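PDB 4GS5: acyl-CoA synthetase (AMP-forming)/AMP-acid ligase II-like protein from Dyadobacter fermentans, which probably activates medium-chain fatty or related carboxylic acids with ATP and joins them to coenzyme A, as members of the AMP-forming acyl-CoA ligase family do. Local coordinates for residues W6-T11 with W104-T109; P22-A27 with V108-A113; Y28-K33 with M95-M100; G78-V83 with H121-F126. One frame throughout, in Å; residues are numbered along the deposited sequence.

In the fold
All four contacts lie on one side of the chain's centre and share elements. Interactions 1 and 4 are backbone pairings that add strands to the same parallel core: 5-8 runs antiparallel on 105-109 at the outer edge, and the chain entering 126-129 joins the far side of 80-83. Interactions 2 and 3 fix helix 22-36, through its first turn against the end of strand 105-109 and farther along against helix 90-102. Chemistry follows place: interaction 3 is buried and apolar, interaction 2 mixes aromatic packing with a water bridge, interaction 1 rests on main-chain bonds, and interaction 4 carries a salt-bridge network at its more exposed end.

Interaction 1: residues W6-T11 with W104-T109; sequences WTTGKT and WELTVT
An antiparallel strand pairing joins the start of the chain to strand 105-109, at the outer edge of the sheet. Four backbone bonds tie the strands two by two. Trp6 N gives to Val108 O at 2.9 Å in the plane of that carbonyl, and Val108 N answers to Trp6 O from above its carbonyl plane. Thr8 repeats the pattern: its N meets Leu106 O at 2.9 Å, nearly straight at 172°, while Leu106 N returns to Thr8 O. Between these hydrogen-bonded pairs sits the non-hydrogen-bonded pair Thr7 and Thr107, where Thr7 CA makes a CA-H...O contact with Leu106 O. In the AMP-binding fold strand 105-109 also runs parallel to strand 80-83, so strand 5-8 adds an antiparallel edge to a parallel core. Trp6, Thr8, Leu106 and Val108 share the face turned to helices 22-36 and 90-102. There Thr8 and Leu106 lie side by side, with Thr8 CG2 3.9 Å from Leu106 CB; OG1 of the threonine, anti to its backbone N, bonds to Gln16 OE1. Trp6 CE3 approaches Val108 CG2 at 4.3 Å, and one face of the indole rests on its own strand's Thr8 CB. Beyond the paired residues a water bridges the two chain segments, accepting from Lys10 N at 2.9 Å and donating to Trp104 O at 2.8 Å.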
loop_
_atom_site.group_PDB
_atom_site.type_symbol
_atom_site.label_atom_id
_atom_site.label_comp_id
_atom_site.label_asym_id
_atom_site.label_seq_id
_atom_site.Cartn_x
_atom_site.Cartn_y
_atom_site.Cartn_z
ATOM N N TRP A 6 20.447 17.553 12.043
ATOM C CA TRP A 6 20.633 17.437 13.485
ATOM C C TRP A 6 20.939 15.982 13.847
ATOM O O TRP A 6 20.173 15.074 13.511
ATOM C CB TRP A 6 19.385 17.941 14.219
ATOM C CG TRP A 6 19.470 17.888 15.716
ATOM C CD1 TRP A 6 20.366 18.546 16.517
ATOM C CD2 TRP A 6 18.608 17.153 16.599
ATOM N NE1 TRP A 6 20.123 18.250 17.839
ATOM C CE2 TRP A 6 19.050 17.407 17.917
ATOM C CE3 TRP A 6 17.513 16.303 16.401
ATOM C CZ2 TRP A 6 18.429 16.834 19.032
ATOM C CZ3 TRP A 6 16.902 15.737 17.510
ATOM C CH2 TRP A 6 17.360 16.003 18.806
ATOM N N THR A 7 22.068 15.755 14.509
ATOM C CA THR A 7 22.483 14.394 14.850
ATOM C C THR A 7 22.111 14.048 16.287
ATOM O O THR A 7 22.393 14.804 17.211
ATOM C CB THR A 7 23.997 14.189 14.639
ATOM O OG1 THR A 7 24.326 14.435 13.265
ATOM C CG2 THR A 7 24.403 12.758 15.003
ATOM N N THR A 8 21.475 12.899 16.475
ATOM C CA THR A 8 20.983 12.532 17.796
ATOM C C THR A 8 20.995 11.029 18.055
ATOM O O THR A 8 21.408 10.227 17.205
ATOM C CB THR A 8 19.559 13.124 18.062
ATOM O OG1 THR A 8 19.242 13.013 19.454
ATOM C CG2 THR A 8 18.488 12.405 17.235
ATOM N N GLY A 9 20.534 10.652 19.239
ATOM C CA GLY A 9 20.599 9.277 19.693
ATOM C C GLY A 9 20.063 9.179 21.106
ATOM O O GLY A 9 19.784 10.206 21.744
ATOM N N LYS A 10 19.909 7.949 21.588
ATOM C CA LYS A 10 19.403 7.703 22.931
ATOM C C LYS A 10 20.264 8.412 23.963
ATOM O O LYS A 10 19.779 9.260 24.725
ATOM C CB LYS A 10 19.378 6.206 23.222
ATOM C CG LYS A 10 18.594 5.797 24.455
ATOM C CD LYS A 10 18.608 4.275 24.623
ATOM C CE LYS A 10 17.777 3.827 25.817
ATOM N NZ LYS A 10 18.214 4.481 27.091
ATOM N N THR A 11 21.550 8.090 23.985
ATOM C CA THR A 11 22.413 8.703 24.984
ATOM C C THR A 11 22.750 10.146 24.617
ATOM O O THR A 11 22.886 10.999 25.493
ATOM C CB THR A 11 23.691 7.867 25.272
ATOM O OG1 THR A 11 24.728 8.199 24.337
ATOM C CG2 THR A 11 23.371 6.380 25.207
ATOM N N TRP A 104 20.188 3.289 17.552
ATOM C CA TRP A 104 20.769 3.728 16.295
ATOM C C TRP A 104 21.387 5.098 16.479
ATOM O O TRP A 104 21.013 5.829 17.388
ATOM C CB TRP A 104 19.703 3.845 15.216
ATOM C CG TRP A 104 19.052 2.568 14.787
ATOM C CD1 TRP A 104 19.384 1.290 15.151
ATOM C CD2 TRP A 104 17.925 2.460 13.911
ATOM N NE1 TRP A 104 18.530 0.392 14.535
ATOM C CE2 TRP A 104 17.626 1.088 13.773
ATOM C CE3 TRP A 104 17.146 3.398 13.223
ATOM C CZ2 TRP A 104 16.576 0.627 12.970
ATOM C CZ3 TRP A 104 16.094 2.936 12.417
ATOM C CH2 TRP A 104 15.821 1.563 12.310
ATOM N N GLU A 105 22.317 5.452 15.601
ATOM C CA GLU A 105 22.696 6.844 15.432
ATOM C C GLU A 105 21.711 7.459 14.438
ATOM O O GLU A 105 21.595 6.986 13.309
ATOM C CB GLU A 105 24.110 6.935 14.871
ATOM C CG GLU A 105 24.599 8.356 14.656
ATOM C CD GLU A 105 25.917 8.410 13.903
ATOM O OE1 GLU A 105 26.408 9.532 13.650
ATOM O OE2 GLU A 105 26.467 7.338 13.567
ATOM N N LEU A 106 20.995 8.502 14.849
ATOM C CA LEU A 106 20.014 9.130 13.969
ATOM C C LEU A 106 20.559 10.411 13.353
ATOM O O LEU A 106 21.022 11.312 14.068
ATOM C CB LEU A 106 18.706 9.428 14.714
ATOM C CG LEU A 106 17.999 8.240 15.361
ATOM C CD1 LEU A 106 16.874 8.701 16.262
ATOM C CD2 LEU A 106 17.468 7.312 14.282
ATOM N N THR A 107 20.506 10.489 12.028
ATOM C CA THR A 107 20.795 11.730 11.324
ATOM C C THR A 107 19.493 12.309 10.788
ATOM O O THR A 107 18.905 11.786 9.847
ATOM C CB THR A 107 21.764 11.512 10.157
ATOM O OG1 THR A 107 23.019 11.056 10.660
ATOM C CG2 THR A 107 21.968 12.811 9.372
ATOM N N VAL A 108 19.032 13.388 11.402
ATOM C CA VAL A 108 17.742 13.930 11.052
ATOM C C VAL A 108 17.924 15.085 10.087
ATOM O O VAL A 108 18.655 16.032 10.380
ATOM C CB VAL A 108 16.981 14.421 12.296
ATOM C CG1 VAL A 108 15.573 14.864 11.913
ATOM C CG2 VAL A 108 16.939 13.324 13.356
ATOM N N THR A 109 17.260 15.007 8.939
ATOM C CA THR A 109 17.323 16.078 7.952
ATOM C C THR A 109 15.924 16.623 7.675
ATOM O O THR A 109 14.931 15.958 7.969
ATOM C CB THR A 109 17.943 15.595 6.633
ATOM O OG1 THR A 109 18.187 16.721 5.784
ATOM C CG2 THR A 109 16.997 14.664 5.930
HETATM O O HOH W 1 20.194 5.554 20.031
#

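Interaction 2: residues P22-A27 with V108-A113; sequences PYFAQA and VTEPTA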
loop_
_atom_site.group_PDB
_atom_site.type_symbol
_atom_site.label_atom_id
_atom_site.label_comp_id
_atom_site.label_asym_id
_atom_site.label_seq_id
_atom_site.Cartn_x
_atom_site.Cartn_y
_atom_site.Cartn_z
ATOM N N PRO A 22 12.877 24.944 14.743
ATOM C CA PRO A 22 11.599 24.425 15.247
ATOM C C PRO A 22 11.318 23.016 14.736
ATOM O O PRO A 22 10.779 22.184 15.466
ATOM C CB PRO A 22 10.573 25.403 14.667
ATOM C CG PRO A 22 11.250 25.984 13.464
ATOM C CD PRO A 22 12.689 26.105 13.856
ATOM N N TYR A 23 11.675 22.750 13.489
ATOM C CA TYR A 23 11.412 21.435 12.916
ATOM C C TYR A 23 12.107 20.349 13.753
ATOM O O TYR A 23 11.472 19.387 14.192
ATOM C CB TYR A 23 11.841 21.381 11.449
ATOM C CG TYR A 23 11.683 19.999 10.849
ATOM C CD1 TYR A 23 10.444 19.541 10.427
ATOM C CD2 TYR A 23 12.776 19.151 10.720
ATOM C CE1 TYR A 23 10.302 18.284 9.887
ATOM C CE2 TYR A 23 12.645 17.887 10.188
ATOM C CZ TYR A 23 11.406 17.457 9.772
ATOM O OH TYR A 23 11.267 16.202 9.246
ATOM N N PHE A 24 13.398 20.543 14.011
ATOM C CA PHE A 24 14.194 19.594 14.780
ATOM C C PHE A 24 13.767 19.496 16.242
ATOM O O PHE A 24 13.967 18.465 16.893
ATOM C CB PHE A 24 15.673 19.965 14.702
ATOM C CG PHE A 24 16.278 19.741 13.355
ATOM C CD1 PHE A 24 15.858 18.685 12.559
ATOM C CD2 PHE A 24 17.273 20.580 12.881
ATOM C CE1 PHE A 24 16.416 18.473 11.313
ATOM C CE2 PHE A 24 17.835 20.377 11.636
ATOM C CZ PHE A 24 17.406 19.318 10.849
ATOM N N ALA A 25 13.180 20.569 16.753
ATOM C CA ALA A 25 12.727 20.597 18.134
ATOM C C ALA A 25 11.506 19.699 18.316
ATOM O O ALA A 25 11.258 19.195 19.416
ATOM C CB ALA A 25 12.425 22.032 18.575
ATOM N N GLN A 26 10.749 19.497 17.237
ATOM C CA GLN A 26 9.664 18.524 17.251
ATOM C C GLN A 26 10.238 17.160 17.613
ATOM O O GLN A 26 9.688 16.437 18.442
ATOM C CB GLN A 26 9.003 18.416 15.877
ATOM C CG GLN A 26 8.347 19.673 15.355
ATOM C CD GLN A 26 7.629 19.409 14.047
ATOM O OE1 GLN A 26 8.239 19.430 12.977
ATOM N NE2 GLN A 26 6.333 19.121 14.130
ATOM N N ALA A 27 11.347 16.812 16.975
ATOM C CA ALA A 27 11.988 15.525 17.205
ATOM C C ALA A 27 12.477 15.430 18.655
ATOM O O ALA A 27 12.195 14.467 19.381
ATOM C CB ALA A 27 13.145 15.349 16.235
ATOM N N VAL A 108 19.032 13.388 11.402
ATOM C CA VAL A 108 17.742 13.930 11.052
ATOM C C VAL A 108 17.924 15.085 10.087
ATOM O O VAL A 108 18.655 16.032 10.380
ATOM C CB VAL A 108 16.981 14.421 12.296
ATOM C CG1 VAL A 108 15.573 14.864 11.913
ATOM C CG2 VAL A 108 16.939 13.324 13.356
ATOM N N THR A 109 17.260 15.007 8.939
ATOM C CA THR A 109 17.323 16.078 7.952
ATOM C C THR A 109 15.924 16.623 7.675
ATOM O O THR A 109 14.931 15.958 7.969
ATOM C CB THR A 109 17.943 15.595 6.633
ATOM O OG1 THR A 109 18.187 16.721 5.784
ATOM C CG2 THR A 109 16.997 14.664 5.930
ATOM N N GLU A 110 15.848 17.831 7.122
ATOM C CA GLU A 110 14.561 18.413 6.770
ATOM C C GLU A 110 13.991 17.629 5.609
ATOM O O GLU A 110 14.706 17.307 4.658
ATOM C CB GLU A 110 14.689 19.906 6.425
ATOM C CG GLU A 110 15.438 20.695 7.485
ATOM C CD GLU A 110 15.223 22.207 7.409
ATOM O OE1 GLU A 110 14.824 22.724 6.340
ATOM O OE2 GLU A 110 15.462 22.879 8.437
ATOM N N PRO A 111 12.700 17.294 5.687
ATOM C CA PRO A 111 12.153 16.418 4.658
ATOM C C PRO A 111 12.082 17.182 3.340
ATOM O O PRO A 111 11.505 18.273 3.289
ATOM C CB PRO A 111 10.757 16.099 5.190
ATOM C CG PRO A 111 10.372 17.317 5.970
ATOM C CD PRO A 111 11.653 17.888 6.538
ATOM N N THR A 112 12.701 16.627 2.306
ATOM C CA THR A 112 12.693 17.201 0.969
ATOM C C THR A 112 12.638 16.045 -0.020
ATOM O O THR A 112 12.686 14.879 0.382
ATOM C CB THR A 112 13.966 18.001 0.668
ATOM O OG1 THR A 112 15.100 17.132 0.781
ATOM C CG2 THR A 112 14.119 19.140 1.628
ATOM N N ALA A 113 12.551 16.369 -1.309
ATOM C CA ALA A 113 12.422 15.354 -2.356
ATOM C C ALA A 113 13.706 14.552 -2.509
ATOM O O ALA A 113 13.683 13.377 -2.891
ATOM C CB ALA A 113 12.051 16.002 -3.680
HETATM O O HOH W 2 13.229 14.515 9.038
#
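The first turn of helix 22-36 packs on the C-terminal end of strand 105-109 and on the loop that leaves it, with two neighbouring aromatic residues doing the work. Tyr23, its CG anti to the backbone N (chi1 176°), reaches out to Pro111 so that the two meet tip to tip. Pro111 CD sits 3.2 Å from Tyr23 OH and 3.3 Å from Tyr23 CZ, a close approach that sets the end of the phenol against the proline ring. The hydroxyl is also held by polar partners. A water lying in the ring plane at its edge stands 2.6 Å from Tyr23 OH and lies 2.5 Å from Thr109 O, to which it probably donates, while Val87 N bonds to the same hydroxyl. In the AMP-binding fold the face of strand 105-109 that carries Val108 is turned to helix 22-36, and the phenol links the helix to the loops following strands 105-109 and 80-83. Phe24 takes the other rotation, CG anti to its carbonyl carbon (chi1 -70°), and its ring slides past Val108 in the opposite direction. Phe24 CE1 lies 3.8 Å from Val108 CG1, the valine branch anti to its own N, and 3.4 Å from Val108 O. At the far tip Phe24 CZ meets Glu110 CG at 4.1 Å, the glutamate crossing the phenylalanine at about a right angle. The methylene part of Glu110 thus touches the tip of the ring, while its carboxylate oxygen OE2 accepts a bond from Asn21 ND2, just ahead of the helix.

Interaction 3: residues Y28-K33 with M95-M100; sequences YDFMEK and MLVRGM. With EDO (1,2-ethanediol), chain U.
Two methionines, Met31 and Met100, present here as selenomethionine, cross obliquely between helices 22-36 and 90-102. Met100 SE lies 3.8 Å from Met31 CB and packs along the CB-CG part of that chain, while Met31 CE turns across to 3.9 Å from Met100 CG. Both chains run extended to the selenium and then bend at chi3, in opposite senses: 80° for Met31 and -65° for Met100. That bend brings Met100 CE to within 3.8 Å of Phe30 CE2. The short segments cross at -44°, with their axes 10.5 Å apart at closest approach, and the interface between them is wholly apolar. It belongs to the layer of helices lying against the sheet of the AMP-binding fold, with Met31 also touching Thr8 of strand 5-8 and Leu96 touching Leu106 of strand 105-109. Phe30 fills the other half. With CG anti to the backbone N, its ring extends to helix 90-102 and takes Val97 CG2 at its edge, 3.5 Å from CZ, while Phe30 CD2 meets Leu96 CD1 at 4.0 Å. An alanine at Phe30 would lose these ring contacts to Leu96, Val97 and Met100 and would probably loosen the packing of the two helices. Phe41 meets the same ring with its own. Lys33, reaching out as an extended chain, gives a bond from NZ to O1 of an ethanediol (2.9 Å), probably from the crystallisation liquor, and Val42 N bonds to the same molecule.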
loop_
_atom_site.group_PDB
_atom_site.type_symbol
_atom_site.label_atom_id
_atom_site.label_comp_id
_atom_site.label_asym_id
_atom_site.label_seq_id
_atom_site.Cartn_x
_atom_site.Cartn_y
_atom_site.Cartn_z
ATOM N N TYR A 28 13.199 16.454 19.079
ATOM C CA TYR A 28 13.749 16.475 20.424
ATOM C C TYR A 28 12.635 16.320 21.466
ATOM O O TYR A 28 12.754 15.514 22.394
ATOM C CB TYR A 28 14.548 17.753 20.640
ATOM C CG TYR A 28 15.109 17.893 22.034
ATOM C CD1 TYR A 28 16.340 17.330 22.380
ATOM C CD2 TYR A 28 14.405 18.580 23.011
ATOM C CE1 TYR A 28 16.850 17.463 23.663
ATOM C CE2 TYR A 28 14.906 18.722 24.292
ATOM C CZ TYR A 28 16.125 18.166 24.612
ATOM O OH TYR A 28 16.603 18.315 25.892
ATOM N N ASP A 29 11.546 17.064 21.291
ATOM C CA ASP A 29 10.402 16.994 22.203
ATOM C C ASP A 29 9.789 15.601 22.289
ATOM O O ASP A 29 9.510 15.085 23.380
ATOM C CB ASP A 29 9.325 18.015 21.813
ATOM C CG ASP A 29 9.757 19.448 22.085
ATOM O OD1 ASP A 29 10.809 19.628 22.733
ATOM O OD2 ASP A 29 9.041 20.385 21.659
ATOM N N PHE A 30 9.568 14.989 21.131
ATOM C CA PHE A 30 9.068 13.637 21.127
ATOM C C PHE A 30 10.029 12.714 21.862
ATOM O O PHE A 30 9.614 11.934 22.719
ATOM C CB PHE A 30 8.847 13.111 19.703
ATOM C CG PHE A 30 8.482 11.665 19.670
ATOM C CD1 PHE A 30 7.169 11.267 19.834
ATOM C CD2 PHE A 30 9.457 10.696 19.507
ATOM C CE1 PHE A 30 6.829 9.926 19.815
ATOM C CE2 PHE A 30 9.132 9.365 19.502
ATOM C CZ PHE A 30 7.815 8.975 19.651
HETATM N N MSE A 31 11.314 12.798 21.532
HETATM C CA MSE A 31 12.294 11.920 22.168
HETATM C C MSE A 31 12.348 12.097 23.683
HETATM O O MSE A 31 12.365 11.114 24.437
HETATM C CB MSE A 31 13.671 12.114 21.547
HETATM C CG MSE A 31 13.713 11.653 20.110
HETATM SE SE MSE A 31 15.347 12.170 19.229
HETATM C CE MSE A 31 16.510 10.769 19.930
ATOM N N GLU A 32 12.367 13.354 24.126
ATOM C CA GLU A 32 12.358 13.629 25.551
ATOM C C GLU A 32 11.153 12.937 26.179
ATOM O O GLU A 32 11.276 12.293 27.217
ATOM C CB GLU A 32 12.329 15.134 25.802
ATOM C CG GLU A 32 13.675 15.810 25.554
ATOM C CD GLU A 32 14.658 15.631 26.714
ATOM O OE1 GLU A 32 14.530 16.372 27.721
ATOM O OE2 GLU A 32 15.555 14.757 26.617
ATOM N N LYS A 33 9.993 13.039 25.533
ATOM C CA LYS A 33 8.791 12.405 26.070
ATOM C C LYS A 33 8.898 10.872 26.080
ATOM O O LYS A 33 8.517 10.220 27.061
ATOM C CB LYS A 33 7.525 12.862 25.329
ATOM C CG LYS A 33 6.247 12.367 26.000
ATOM C CD LYS A 33 4.970 12.768 25.269
ATOM C CE LYS A 33 3.758 12.165 25.988
ATOM N NZ LYS A 33 2.464 12.367 25.278
HETATM N N MSE A 95 10.852 6.601 12.898
HETATM C CA MSE A 95 12.301 6.464 12.759
HETATM C C MSE A 95 12.994 6.783 14.086
HETATM O O MSE A 95 14.026 6.171 14.426
HETATM C CB MSE A 95 12.830 7.368 11.642
HETATM C CG MSE A 95 12.451 6.904 10.246
HETATM SE SE MSE A 95 13.252 5.181 9.838
HETATM C CE MSE A 95 15.123 5.700 9.849
ATOM N N LEU A 96 12.423 7.731 14.841
ATOM C CA LEU A 96 12.979 8.112 16.147
ATOM C C LEU A 96 12.800 7.005 17.176
ATOM O O LEU A 96 13.713 6.703 17.944
ATOM C CB LEU A 96 12.317 9.390 16.668
ATOM C CG LEU A 96 12.358 10.596 15.727
ATOM C CD1 LEU A 96 11.719 11.796 16.406
ATOM C CD2 LEU A 96 13.793 10.897 15.326
ATOM N N VAL A 97 11.606 6.415 17.193
ATOM C CA VAL A 97 11.296 5.303 18.084
ATOM C C VAL A 97 12.226 4.127 17.840
ATOM O O VAL A 97 12.814 3.587 18.786
ATOM C CB VAL A 97 9.830 4.835 17.918
ATOM C CG1 VAL A 97 9.594 3.533 18.686
ATOM C CG2 VAL A 97 8.873 5.930 18.395
ATOM N N ARG A 98 12.362 3.726 16.574
ATOM C CA ARG A 98 13.307 2.660 16.214
ATOM C C ARG A 98 14.706 3.029 16.692
ATOM O O ARG A 98 15.391 2.231 17.327
ATOM C CB ARG A 98 13.319 2.427 14.699
ATOM C CG ARG A 98 12.038 1.812 14.159
ATOM C CD ARG A 98 11.921 2.023 12.647
ATOM N NE ARG A 98 10.625 1.585 12.138
ATOM C CZ ARG A 98 10.063 2.043 11.024
ATOM N NH1 ARG A 98 10.680 2.959 10.291
ATOM N NH2 ARG A 98 8.885 1.587 10.643
ATOM N N GLY A 99 15.117 4.255 16.394
ATOM C CA GLY A 99 16.407 4.756 16.837
ATOM C C GLY A 99 16.652 4.622 18.329
ATOM O O GLY A 99 17.749 4.249 18.751
HETATM N N MSE A 100 15.646 4.936 19.142
HETATM C CA MSE A 100 15.832 4.888 20.587
HETATM C C MSE A 100 15.694 3.475 21.140
HETATM O O MSE A 100 16.362 3.106 22.106
HETATM C CB MSE A 100 14.859 5.825 21.294
HETATM C CG MSE A 100 15.209 7.288 21.163
HETATM SE SE MSE A 100 13.864 8.321 22.075
HETATM C CE MSE A 100 12.321 7.899 20.966
HETATM C C1 EDO U . 3.396 13.001 21.927
HETATM O O1 EDO U . 2.114 13.169 22.563
HETATM C C2 EDO U . 3.850 14.331 21.345
HETATM O O2 EDO U . 5.269 14.412 21.325
#

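Interaction 4: residues G78-V83 with H121-F126; sequences GTRALV and HADFDF
A single parallel bridge at the start of strand 80-83 is joined here to a salt-bridge network, where the chain entering strand 126-129 comes alongside in the AMP-binding fold. Ala81 pairs with Phe126, and Leu82 N gives to Phe126 O at 3.0 Å, nearly along the C=O axis. Just before Ala81, Arg80 O takes two donors: Asp125 N at 2.7 Å in the carbonyl plane, and Phe126 N, longer at 3.3 Å and from above that plane. Asp125 is gripped in return. Its OD2 accepts Arg80 N at 2.8 Å on the anti lone pair and also Arg80 NE at 3.0 Å, while OD1 takes Arg80 NH2 at 2.8 Å. The guanidinium thus holds the carboxylate side-on, with both oxygens close to its own plane, yet the two groups are turned 44° apart and the nitrogens meet the oxygens from above the carboxylate plane. A bend at chi3 (-58°) carries the arginine tip on to Asp123, where NH1 makes a weak, longer bond to OD1, and Asp123 O lies over one guanidinium face. Farther along the strand, Leu82 CB sits over the centre of the Phe124 ring, 3.7 Å from its centroid, in a CH-pi contact. A leucine at Arg80 would lose the charged grip on both aspartates and would probably leave the loop at Asp123 less firmly placed. With two carboxylates around it, the positive guanidinium would probably help keep both aspartates ionised and offset their mutual repulsion.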
loop_
_atom_site.group_PDB
_atom_site.type_symbol
_atom_site.label_atom_id
_atom_site.label_comp_id
_atom_site.label_asym_id
_atom_site.label_seq_id
_atom_site.Cartn_x
_atom_site.Cartn_y
_atom_site.Cartn_z
ATOM N N GLY A 78 24.185 0.637 16.663
ATOM C CA GLY A 78 25.221 1.257 15.858
ATOM C C GLY A 78 24.723 1.567 14.451
ATOM O O GLY A 78 25.392 2.264 13.688
ATOM N N THR A 79 23.557 1.036 14.103
ATOM C CA THR A 79 22.947 1.327 12.797
ATOM C C THR A 79 22.931 2.837 12.533
ATOM O O THR A 79 22.391 3.610 13.334
ATOM C CB THR A 79 21.499 0.803 12.714
ATOM O OG1 THR A 79 21.507 -0.629 12.707
ATOM C CG2 THR A 79 20.821 1.268 11.440
ATOM N N ARG A 80 23.521 3.257 11.418
ATOM C CA ARG A 80 23.503 4.668 11.038
ATOM C C ARG A 80 22.285 4.936 10.170
ATOM O O ARG A 80 22.246 4.528 9.014
ATOM C CB ARG A 80 24.780 5.030 10.283
ATOM C CG ARG A 80 26.044 4.940 11.130
ATOM C CD ARG A 80 27.282 4.957 10.247
ATOM N NE ARG A 80 27.241 3.847 9.295
ATOM C CZ ARG A 80 28.098 3.684 8.291
ATOM N NH1 ARG A 80 29.067 4.566 8.095
ATOM N NH2 ARG A 80 27.977 2.643 7.475
ATOM N N ALA A 81 21.283 5.602 10.737
ATOM C CA ALA A 81 20.011 5.757 10.064
ATOM C C ALA A 81 19.800 7.210 9.662
ATOM O O ALA A 81 20.060 8.129 10.453
ATOM C CB ALA A 81 18.887 5.285 10.967
ATOM N N LEU A 82 19.341 7.420 8.433
ATOM C CA LEU A 82 18.992 8.762 7.967
ATOM C C LEU A 82 17.481 8.971 8.108
ATOM O O LEU A 82 16.687 8.177 7.607
ATOM C CB LEU A 82 19.413 8.953 6.504
ATOM C CG LEU A 82 18.940 10.238 5.802
ATOM C CD1 LEU A 82 19.716 11.450 6.305
ATOM C CD2 LEU A 82 19.125 10.100 4.311
ATOM N N VAL A 83 17.090 10.028 8.810
ATOM C CA VAL A 83 15.678 10.335 9.008
ATOM C C VAL A 83 15.269 11.480 8.079
ATOM O O VAL A 83 15.553 12.640 8.373
ATOM C CB VAL A 83 15.415 10.765 10.475
ATOM C CG1 VAL A 83 13.922 11.033 10.704
ATOM C CG2 VAL A 83 15.939 9.704 11.436
ATOM N N HIS A 121 29.389 13.165 1.917
ATOM C CA HIS A 121 29.943 12.244 2.891
ATOM C C HIS A 121 28.833 11.431 3.540
ATOM O O HIS A 121 29.016 10.861 4.613
ATOM C CB HIS A 121 30.772 12.988 3.935
ATOM C CG HIS A 121 32.182 13.226 3.515
ATOM N ND1 HIS A 121 32.762 12.554 2.452
ATOM C CD2 HIS A 121 33.140 14.048 3.998
ATOM C CE1 HIS A 121 34.007 12.954 2.308
ATOM N NE2 HIS A 121 34.266 13.864 3.236
ATOM N N ALA A 122 27.679 11.403 2.877
ATOM C CA ALA A 122 26.574 10.543 3.268
ATOM C C ALA A 122 27.080 9.116 3.369
ATOM O O ALA A 122 27.756 8.641 2.461
ATOM C CB ALA A 122 25.465 10.624 2.229
ATOM N N ASP A 123 26.762 8.434 4.468
ATOM C CA ASP A 123 27.121 7.030 4.607
ATOM C C ASP A 123 26.242 6.359 5.661
ATOM O O ASP A 123 26.518 6.433 6.853
ATOM C CB ASP A 123 28.611 6.894 4.939
ATOM C CG ASP A 123 29.159 5.510 4.618
ATOM O OD1 ASP A 123 30.258 5.179 5.122
ATOM O OD2 ASP A 123 28.490 4.755 3.871
ATOM N N PHE A 124 25.175 5.704 5.217
ATOM C CA PHE A 124 24.189 5.158 6.141
ATOM C C PHE A 124 24.036 3.656 6.027
ATOM O O PHE A 124 24.512 3.046 5.065
ATOM C CB PHE A 124 22.846 5.861 5.923
ATOM C CG PHE A 124 22.948 7.342 6.026
ATOM C CD1 PHE A 124 23.063 7.945 7.265
ATOM C CD2 PHE A 124 22.989 8.132 4.889
ATOM C CE1 PHE A 124 23.193 9.328 7.375
ATOM C CE2 PHE A 124 23.110 9.515 4.990
ATOM C CZ PHE A 124 23.217 10.108 6.233
ATOM N N ASP A 125 23.385 3.072 7.030
ATOM C CA ASP A 125 23.101 1.646 7.057
ATOM C C ASP A 125 21.637 1.400 6.784
ATOM O O ASP A 125 21.234 0.279 6.500
ATOM C CB ASP A 125 23.460 1.051 8.418
ATOM C CG ASP A 125 24.942 1.206 8.750
ATOM O OD1 ASP A 125 25.787 0.933 7.875
ATOM O OD2 ASP A 125 25.259 1.632 9.877
ATOM N N PHE A 126 20.838 2.454 6.906
ATOM C CA PHE A 126 19.411 2.316 6.772
ATOM C C PHE A 126 18.733 3.660 6.538
ATOM O O PHE A 126 19.083 4.671 7.153
ATOM C CB PHE A 126 18.806 1.653 8.003
ATOM C CG PHE A 126 17.322 1.483 7.905
ATOM C CD1 PHE A 126 16.777 0.673 6.934
ATOM C CD2 PHE A 126 16.473 2.153 8.773
ATOM C CE1 PHE A 126 15.400 0.514 6.822
ATOM C CE2 PHE A 126 15.098 1.998 8.674
ATOM C CZ PHE A 126 14.565 1.179 7.699
#